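Local coordinates for uncharacterized protein (Bacteroides caccae, PDB 3NO2), which is of unknown function but folds as a six-bladed beta-propeller, with a family resemblance to Mal s 1 allergenic proteins, at residues 68-72 against 102-108; 36-41 against 52-56; 20-25 against 256-260. All coordinates share one frame; numbering follows the deposited sequence.

Contact 1. Residues 68-72 against 102-108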
# COMPACT_ATOMS: atom_id res chain seq x y z
N LEU A 68 14.06 -13.11 9.08
CA LEU A 68 15.29 -12.90 8.32
C LEU A 68 16.00 -11.64 8.76
O LEU A 68 17.20 -11.65 9.03
CB LEU A 68 15.00 -12.88 6.81
CG LEU A 68 14.46 -14.22 6.27
CD1 LEU A 68 14.03 -14.10 4.80
CD2 LEU A 68 15.47 -15.37 6.42
N TRP A 69 15.27 -10.54 8.85
CA TRP A 69 15.84 -9.28 9.27
C TRP A 69 14.72 -8.35 9.71
O TRP A 69 13.57 -8.57 9.37
CB TRP A 69 16.68 -8.61 8.18
CG TRP A 69 16.07 -8.32 6.86
CD1 TRP A 69 16.23 -9.05 5.73
CD2 TRP A 69 15.25 -7.20 6.49
NE1 TRP A 69 15.59 -8.46 4.70
CE2 TRP A 69 14.97 -7.31 5.12
CE3 TRP A 69 14.74 -6.09 7.19
CZ2 TRP A 69 14.18 -6.37 4.44
CZ3 TRP A 69 13.97 -5.16 6.51
CH2 TRP A 69 13.68 -5.33 5.15
N ASN A 70 15.11 -7.32 10.45
CA ASN A 70 14.19 -6.34 11.03
C ASN A 70 14.88 -5.00 11.09
O ASN A 70 16.10 -4.92 11.40
CB ASN A 70 13.83 -6.75 12.45
CG ASN A 70 12.85 -5.84 13.09
OD1 ASN A 70 11.71 -5.75 12.64
ND2 ASN A 70 13.25 -5.11 14.13
N ILE A 71 14.15 -3.95 10.79
CA ILE A 71 14.60 -2.57 11.00
C ILE A 71 13.57 -1.85 11.85
O ILE A 71 12.39 -1.77 11.48
CB ILE A 71 14.81 -1.84 9.68
CG1 ILE A 71 15.89 -2.56 8.86
CG2 ILE A 71 15.17 -0.32 9.95
CD1 ILE A 71 16.05 -1.95 7.41
N ALA A 72 13.99 -1.33 13.00
CA ALA A 72 13.12 -0.55 13.87
C ALA A 72 12.98 0.88 13.38
O ALA A 72 13.97 1.50 12.91
CB ALA A 72 13.69 -0.57 15.30
N LEU A 102 14.63 3.91 3.05
CA LEU A 102 15.77 2.99 2.93
C LEU A 102 15.48 1.98 1.85
O LEU A 102 14.38 1.42 1.76
CB LEU A 102 15.99 2.24 4.24
CG LEU A 102 16.22 3.07 5.51
CD1 LEU A 102 16.21 2.11 6.74
CD2 LEU A 102 17.55 3.91 5.42
N GLU A 103 16.49 1.70 1.02
CA GLU A 103 16.48 0.51 0.18
C GLU A 103 17.36 -0.51 0.86
O GLU A 103 18.43 -0.16 1.39
CB GLU A 103 16.95 0.83 -1.25
CG GLU A 103 15.99 1.77 -1.92
CD GLU A 103 16.27 2.09 -3.35
OE1 GLU A 103 17.06 1.35 -3.99
OE2 GLU A 103 15.68 3.07 -3.88
N VAL A 104 16.94 -1.76 0.88
CA VAL A 104 17.52 -2.78 1.76
C VAL A 104 17.63 -4.07 0.97
O VAL A 104 16.74 -4.41 0.18
CB VAL A 104 16.62 -3.03 3.00
CG1 VAL A 104 17.20 -4.04 3.97
CG2 VAL A 104 16.35 -1.66 3.73
N ASN A 105 18.74 -4.79 1.10
CA ASN A 105 18.86 -6.07 0.42
C ASN A 105 18.23 -7.19 1.23
O ASN A 105 17.72 -6.95 2.34
CB ASN A 105 20.34 -6.36 0.00
CG ASN A 105 21.24 -6.59 1.14
OD1 ASN A 105 20.86 -6.82 2.30
ND2 ASN A 105 22.58 -6.51 0.83
N MSE A 106 18.31 -8.42 0.73
CA MSE A 106 17.67 -9.56 1.40
C MSE A 106 18.32 -9.95 2.70
O MSE A 106 17.74 -10.69 3.51
CB MSE A 106 17.60 -10.77 0.48
CG MSE A 106 16.72 -10.56 -0.72
SE MSE A 106 14.89 -10.01 -0.33
CE MSE A 106 15.01 -8.03 -0.55
N LYS A 107 19.53 -9.47 2.91
CA LYS A 107 20.25 -9.65 4.18
C LYS A 107 19.92 -8.60 5.23
O LYS A 107 20.46 -8.64 6.34
CB LYS A 107 21.76 -9.66 3.92
CG LYS A 107 22.25 -10.93 3.26
CD LYS A 107 23.77 -10.93 3.02
CE LYS A 107 24.19 -12.30 2.46
NZ LYS A 107 25.59 -12.38 1.94
N GLY A 108 19.10 -7.61 4.89
CA GLY A 108 18.81 -6.51 5.77
C GLY A 108 19.83 -5.38 5.82
O GLY A 108 19.76 -4.53 6.70
O HOH W 1 18.35 -5.27 8.95

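Contact 2. Residues 36-41 against 52-56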
# COMPACT_ATOMS: atom_id res chain seq x y z
N GLY A 36 0.16 -2.42 19.53
CA GLY A 36 0.71 -1.16 19.05
C GLY A 36 1.18 -1.20 17.60
O GLY A 36 1.55 -0.14 17.04
N TRP A 37 1.19 -2.38 16.98
CA TRP A 37 1.60 -2.49 15.59
C TRP A 37 0.45 -2.10 14.66
O TRP A 37 -0.72 -2.26 14.99
CB TRP A 37 2.09 -3.91 15.28
CG TRP A 37 3.42 -4.24 15.88
CD1 TRP A 37 4.07 -3.56 16.88
CD2 TRP A 37 4.24 -5.38 15.58
NE1 TRP A 37 5.24 -4.18 17.20
CE2 TRP A 37 5.38 -5.28 16.41
CE3 TRP A 37 4.17 -6.43 14.67
CZ2 TRP A 37 6.42 -6.23 16.37
CZ3 TRP A 37 5.20 -7.36 14.64
CH2 TRP A 37 6.31 -7.25 15.47
N GLU A 38 0.78 -1.53 13.51
CA GLU A 38 -0.18 -1.15 12.51
C GLU A 38 0.44 -1.49 11.18
O GLU A 38 1.50 -0.93 10.86
CB GLU A 38 -0.51 0.35 12.54
CG GLU A 38 -1.57 0.77 11.53
CD GLU A 38 -1.72 2.23 11.28
OE1 GLU A 38 -0.81 3.05 11.59
OE2 GLU A 38 -2.77 2.59 10.67
N CYS A 39 -0.18 -2.38 10.40
CA CYS A 39 0.33 -2.82 9.11
C CYS A 39 -0.48 -2.25 7.96
O CYS A 39 -1.65 -2.58 7.77
CB CYS A 39 0.35 -4.33 9.00
SG CYS A 39 0.87 -4.92 7.38
N ASN A 40 0.16 -1.33 7.23
CA ASN A 40 -0.37 -0.76 5.97
C ASN A 40 0.38 -1.15 4.72
O ASN A 40 0.02 -0.67 3.66
CB ASN A 40 -0.47 0.76 6.07
CG ASN A 40 -1.61 1.20 6.99
OD1 ASN A 40 -2.80 0.91 6.70
ND2 ASN A 40 -1.29 1.93 8.07
N SER A 41 1.40 -2.00 4.85
CA SER A 41 2.18 -2.50 3.73
C SER A 41 2.62 -3.95 3.96
O SER A 41 3.30 -4.26 4.95
CB SER A 41 3.46 -1.69 3.54
OG SER A 41 3.12 -0.34 3.13
N PHE A 52 6.85 -6.92 5.60
CA PHE A 52 5.75 -6.07 6.05
C PHE A 52 6.25 -4.96 6.92
O PHE A 52 7.22 -5.13 7.67
CB PHE A 52 4.62 -6.88 6.74
CG PHE A 52 4.99 -7.55 8.05
CD1 PHE A 52 5.65 -8.77 8.07
CD2 PHE A 52 4.68 -6.94 9.22
CE1 PHE A 52 5.95 -9.35 9.29
CE2 PHE A 52 4.98 -7.53 10.44
CZ PHE A 52 5.64 -8.73 10.47
N SER A 53 5.53 -3.85 6.91
CA SER A 53 5.72 -2.78 7.88
C SER A 53 4.69 -2.92 8.97
O SER A 53 3.57 -3.43 8.77
CB SER A 53 5.66 -1.38 7.28
OG SER A 53 4.41 -1.12 6.69
N TYR A 54 5.07 -2.42 10.15
CA TYR A 54 4.22 -2.56 11.31
C TYR A 54 4.24 -1.35 12.25
O TYR A 54 3.87 -1.45 13.42
CB TYR A 54 4.50 -3.86 12.04
CG TYR A 54 5.90 -4.07 12.58
CD1 TYR A 54 6.21 -3.68 13.87
CD2 TYR A 54 6.86 -4.75 11.86
CE1 TYR A 54 7.47 -3.90 14.40
CE2 TYR A 54 8.14 -4.98 12.40
CZ TYR A 54 8.42 -4.53 13.66
OH TYR A 54 9.65 -4.76 14.24
N SER A 55 4.64 -0.20 11.69
CA SER A 55 4.68 1.10 12.38
C SER A 55 5.89 1.23 13.27
O SER A 55 6.72 2.15 13.11
CB SER A 55 3.37 1.45 13.11
OG SER A 55 3.36 2.85 13.38
N LYS A 56 6.10 0.28 14.16
CA LYS A 56 7.31 0.26 14.98
C LYS A 56 8.52 -0.25 14.22
O LYS A 56 9.65 -0.13 14.72
CB LYS A 56 7.08 -0.58 16.26
CG LYS A 56 5.96 -0.07 17.15
CD LYS A 56 6.12 1.37 17.53
CE LYS A 56 5.15 1.81 18.63
NZ LYS A 56 3.75 1.66 18.27
O HOH W 2 2.46 -0.06 8.44
O HOH W 3 0.71 3.38 13.83

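Contact 3. Residues 20-25 against 256-260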
# COMPACT_ATOMS: atom_id res chain seq x y z
N ILE A 20 -4.39 -15.62 1.52
CA ILE A 20 -5.71 -16.09 1.11
C ILE A 20 -5.55 -16.81 -0.24
O ILE A 20 -4.90 -16.33 -1.16
CB ILE A 20 -6.66 -14.91 0.99
CG1 ILE A 20 -6.89 -14.32 2.41
CG2 ILE A 20 -8.02 -15.31 0.36
CD1 ILE A 20 -7.69 -13.01 2.47
N ASN A 21 -6.17 -17.99 -0.33
CA ASN A 21 -6.36 -18.66 -1.62
C ASN A 21 -7.48 -17.93 -2.35
O ASN A 21 -8.61 -17.86 -1.86
CB ASN A 21 -6.73 -20.13 -1.36
CG ASN A 21 -7.06 -20.91 -2.62
OD1 ASN A 21 -7.70 -20.42 -3.54
ND2 ASN A 21 -6.60 -22.19 -2.66
N LYS A 22 -7.14 -17.26 -3.43
CA LYS A 22 -8.11 -16.40 -4.12
C LYS A 22 -9.38 -17.17 -4.55
O LYS A 22 -10.49 -16.66 -4.44
CB LYS A 22 -7.47 -15.74 -5.32
CG LYS A 22 -8.39 -14.78 -6.07
CD LYS A 22 -7.78 -14.19 -7.33
CE LYS A 22 -8.72 -13.22 -7.99
NZ LYS A 22 -8.13 -12.63 -9.22
N ASP A 23 -9.18 -18.36 -5.06
CA ASP A 23 -10.27 -19.15 -5.61
C ASP A 23 -11.23 -19.62 -4.55
O ASP A 23 -12.45 -19.50 -4.73
CB ASP A 23 -9.71 -20.38 -6.33
CG ASP A 23 -9.02 -20.04 -7.65
OD1 ASP A 23 -9.11 -18.89 -8.15
OD2 ASP A 23 -8.41 -20.96 -8.21
N THR A 24 -10.72 -20.15 -3.45
CA THR A 24 -11.56 -20.61 -2.36
C THR A 24 -11.99 -19.51 -1.38
O THR A 24 -12.94 -19.69 -0.61
CB THR A 24 -10.89 -21.73 -1.58
OG1 THR A 24 -9.77 -21.16 -0.88
CG2 THR A 24 -10.42 -22.90 -2.48
N LYS A 25 -11.28 -18.38 -1.42
CA LYS A 25 -11.48 -17.28 -0.47
C LYS A 25 -11.15 -17.68 0.96
O LYS A 25 -11.64 -17.05 1.89
CB LYS A 25 -12.84 -16.63 -0.59
CG LYS A 25 -13.23 -16.17 -1.98
CD LYS A 25 -14.54 -15.40 -1.99
CE LYS A 25 -15.09 -15.02 -3.33
NZ LYS A 25 -16.35 -14.25 -3.19
N VAL A 256 -15.55 -8.14 -10.57
CA VAL A 256 -15.56 -9.51 -11.06
C VAL A 256 -15.28 -10.54 -9.99
O VAL A 256 -15.52 -11.74 -10.19
CB VAL A 256 -14.62 -9.72 -12.29
CG1 VAL A 256 -15.10 -8.84 -13.47
CG2 VAL A 256 -13.18 -9.44 -11.91
N TRP A 257 -14.75 -10.11 -8.85
CA TRP A 257 -14.39 -10.98 -7.74
C TRP A 257 -14.26 -10.12 -6.48
O TRP A 257 -13.88 -8.94 -6.60
CB TRP A 257 -13.10 -11.76 -8.04
CG TRP A 257 -12.57 -12.58 -6.90
CD1 TRP A 257 -12.83 -13.90 -6.65
CD2 TRP A 257 -11.68 -12.15 -5.86
NE1 TRP A 257 -12.19 -14.30 -5.51
CE2 TRP A 257 -11.45 -13.25 -5.02
CE3 TRP A 257 -11.04 -10.95 -5.57
CZ2 TRP A 257 -10.62 -13.19 -3.93
CZ3 TRP A 257 -10.20 -10.89 -4.49
CH2 TRP A 257 -10.00 -12.00 -3.66
N GLN A 258 -14.60 -10.65 -5.32
CA GLN A 258 -14.47 -9.88 -4.10
C GLN A 258 -14.36 -10.75 -2.88
O GLN A 258 -14.82 -11.90 -2.89
CB GLN A 258 -15.67 -8.93 -3.93
CG GLN A 258 -17.03 -9.65 -3.72
CD GLN A 258 -18.15 -8.67 -3.79
OE1 GLN A 258 -18.55 -8.06 -2.77
NE2 GLN A 258 -18.71 -8.49 -5.01
N LEU A 259 -13.78 -10.17 -1.82
CA LEU A 259 -13.90 -10.68 -0.46
C LEU A 259 -14.89 -9.80 0.28
O LEU A 259 -14.76 -8.56 0.23
CB LEU A 259 -12.54 -10.59 0.29
CG LEU A 259 -11.41 -11.39 -0.32
CD1 LEU A 259 -10.15 -11.23 0.54
CD2 LEU A 259 -11.76 -12.89 -0.52
N ASN A 260 -15.89 -10.40 0.89
CA ASN A 260 -16.99 -9.67 1.50
C ASN A 260 -17.49 -10.45 2.71
O ASN A 260 -18.51 -11.16 2.65
CB ASN A 260 -18.11 -9.44 0.46
CG ASN A 260 -19.15 -8.44 0.93
OD1 ASN A 260 -19.17 -8.02 2.09
ND2 ASN A 260 -20.00 -8.01 0.01
O HOH W 4 -13.27 -17.09 -6.00

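Contact 1. Residues 68-72 against 102-108
G108 O accepts a 2.8 Å bond from a water, and the same water gives a weaker, longer one to N70 O. The bridge joins neighbouring blades of the beta-propeller. Residues 68-72 lie on strand 67-72, an outermost strand of its blade. Residues 102-108 are the end of the third strand of the next blade and the type I turn that follows it.

W69 has the largest part in the contact. Its chi1 of 56° sets CG between the backbone N and the carbonyl carbon, which lays one indole face against the turn and V104. That face takes two CH-pi contacts. G108 CA lies 3.5 Å from the centroid of the W69 five-membered ring, and V104 CG1 lies 4.0 Å from that of the six-membered ring. G108 has no side chain, and its CA packs directly on the indole. At the ring edge, M106 O comes within 3.1 Å of W69 CD1. The turn is closed by G108 N bonding to N105 O, and N105 ND2 bonds onward to E109. L68 and W69 form a classic bulge opposite M60.

Beyond the indole the contact is apolar. I71 crosses L102, and it meets V104 tip to tip, with I71 CD1 3.7 Å from V104 CG2.

Contact 2. Residues 36-41 against 52-56
G36 O receives a weak bond from K56 NZ at the exposed end of this contact. The K56 chain bends at chi2 and chi4 to bring its amine back to that carbonyl. Residues 36-41 are the link that leaves one propeller blade and enters the first strand of the next. Residues 52-56 are the end of that blade's second strand and the turn after it.

W37 and Y54 point the same way, and their rings lie face to face. Some carbons in this pair are modelled too close, and Y54 has a second conformer, so the spacing and tilt of the rings are doubtful.

E38 N donates to Y54 O at 3.1 Å, from above the carbonyl plane. With CG anti to the backbone N (chi1 -177°), the extended E38 side chain carries its carboxylate to a water that also bonds S55 OG. This water lies 2.7 Å from both E38 OE1 and S55 OG. E38 OE2 takes N40 ND2 and also bonds S12 and a citrate.

C39 CA makes a CA-H...O contact with S53 O. N40 N gives a bond to a second water, which probably also bonds E38 O and S53 OG. The N40 side chain bonds Q80 and S269.

S41 O accepts from S53 N at 3.0 Å, and S41 OG turns to Q80 O. S41 N is buried without a partner.

The chemistry is split. Aromatic rings meet toward one end, a backbone bond ties the other, and two waters bridge polar groups between. The citrate probably came from the crystallisation liquor, but its place beside E38 may mark a pocket.

Contact 3. Residues 20-25 against 256-260
W257, K25 and L259 bring together the last and first blades of the propeller. W257 and L259 are on strand 255-259, an outermost strand of its sheet. K25 ends the turn after strand 16-21, the strand between 6-10 and 26-32 in the adjoining blade.

W257 holds its CG anti to the backbone N (chi1 174°) and lays the indole against K22. The K22 chain crosses one ring face, with K22 CG 3.9 Å from the centroid of the W257 six-membered ring in a CH-pi contact. The K22 amine goes on to a salt bridge with E248 and a bond to Y227. The indole N-H is shared. W257 NE1 gives a weak bond to K22 O at 3.1 Å, bent to 128°. It gives another weak one to a water in the ring plane, which in turn donates to D23 O.

K25 runs extended past the indole in the opposite direction. K25 NZ donates to Q258 O at 2.8 Å, almost in line with the carbonyl bond. The turn that carries K25 is shaped by an Asx motif, in which T24 N bonds N21 OD1.

L259 CD2 lies 3.9 Å from K25 CG. The other branch of L259 meets I20 tip to tip, with L259 CD1 3.6 Å from I20 CD1.

K22 thus meets the indole through its methylenes, while K25 ties the strand through its amine, on Q258 O. Any cation-pi attraction to the indole is at most weak.

How the contacts relate
From the N terminus, contact 3 opens first, at residues 20-25. The chain then leaves the first blade, and contact 2 opens and closes within 36-56, at the start of the second blade. Contact 1 follows in series. It opens at 68-72 and closes at 102-108 in the third blade. Both are nested inside the long loop that contact 3 closes at 256-260, and none cross. Contacts 1 and 2 share one sheet and touch, with Y54 OH meeting the N70 side chain and K56 O packing on A72 CB. Contacts 1 and 3 both join neighbouring blades, and contact 3 helps join the ends of the ring.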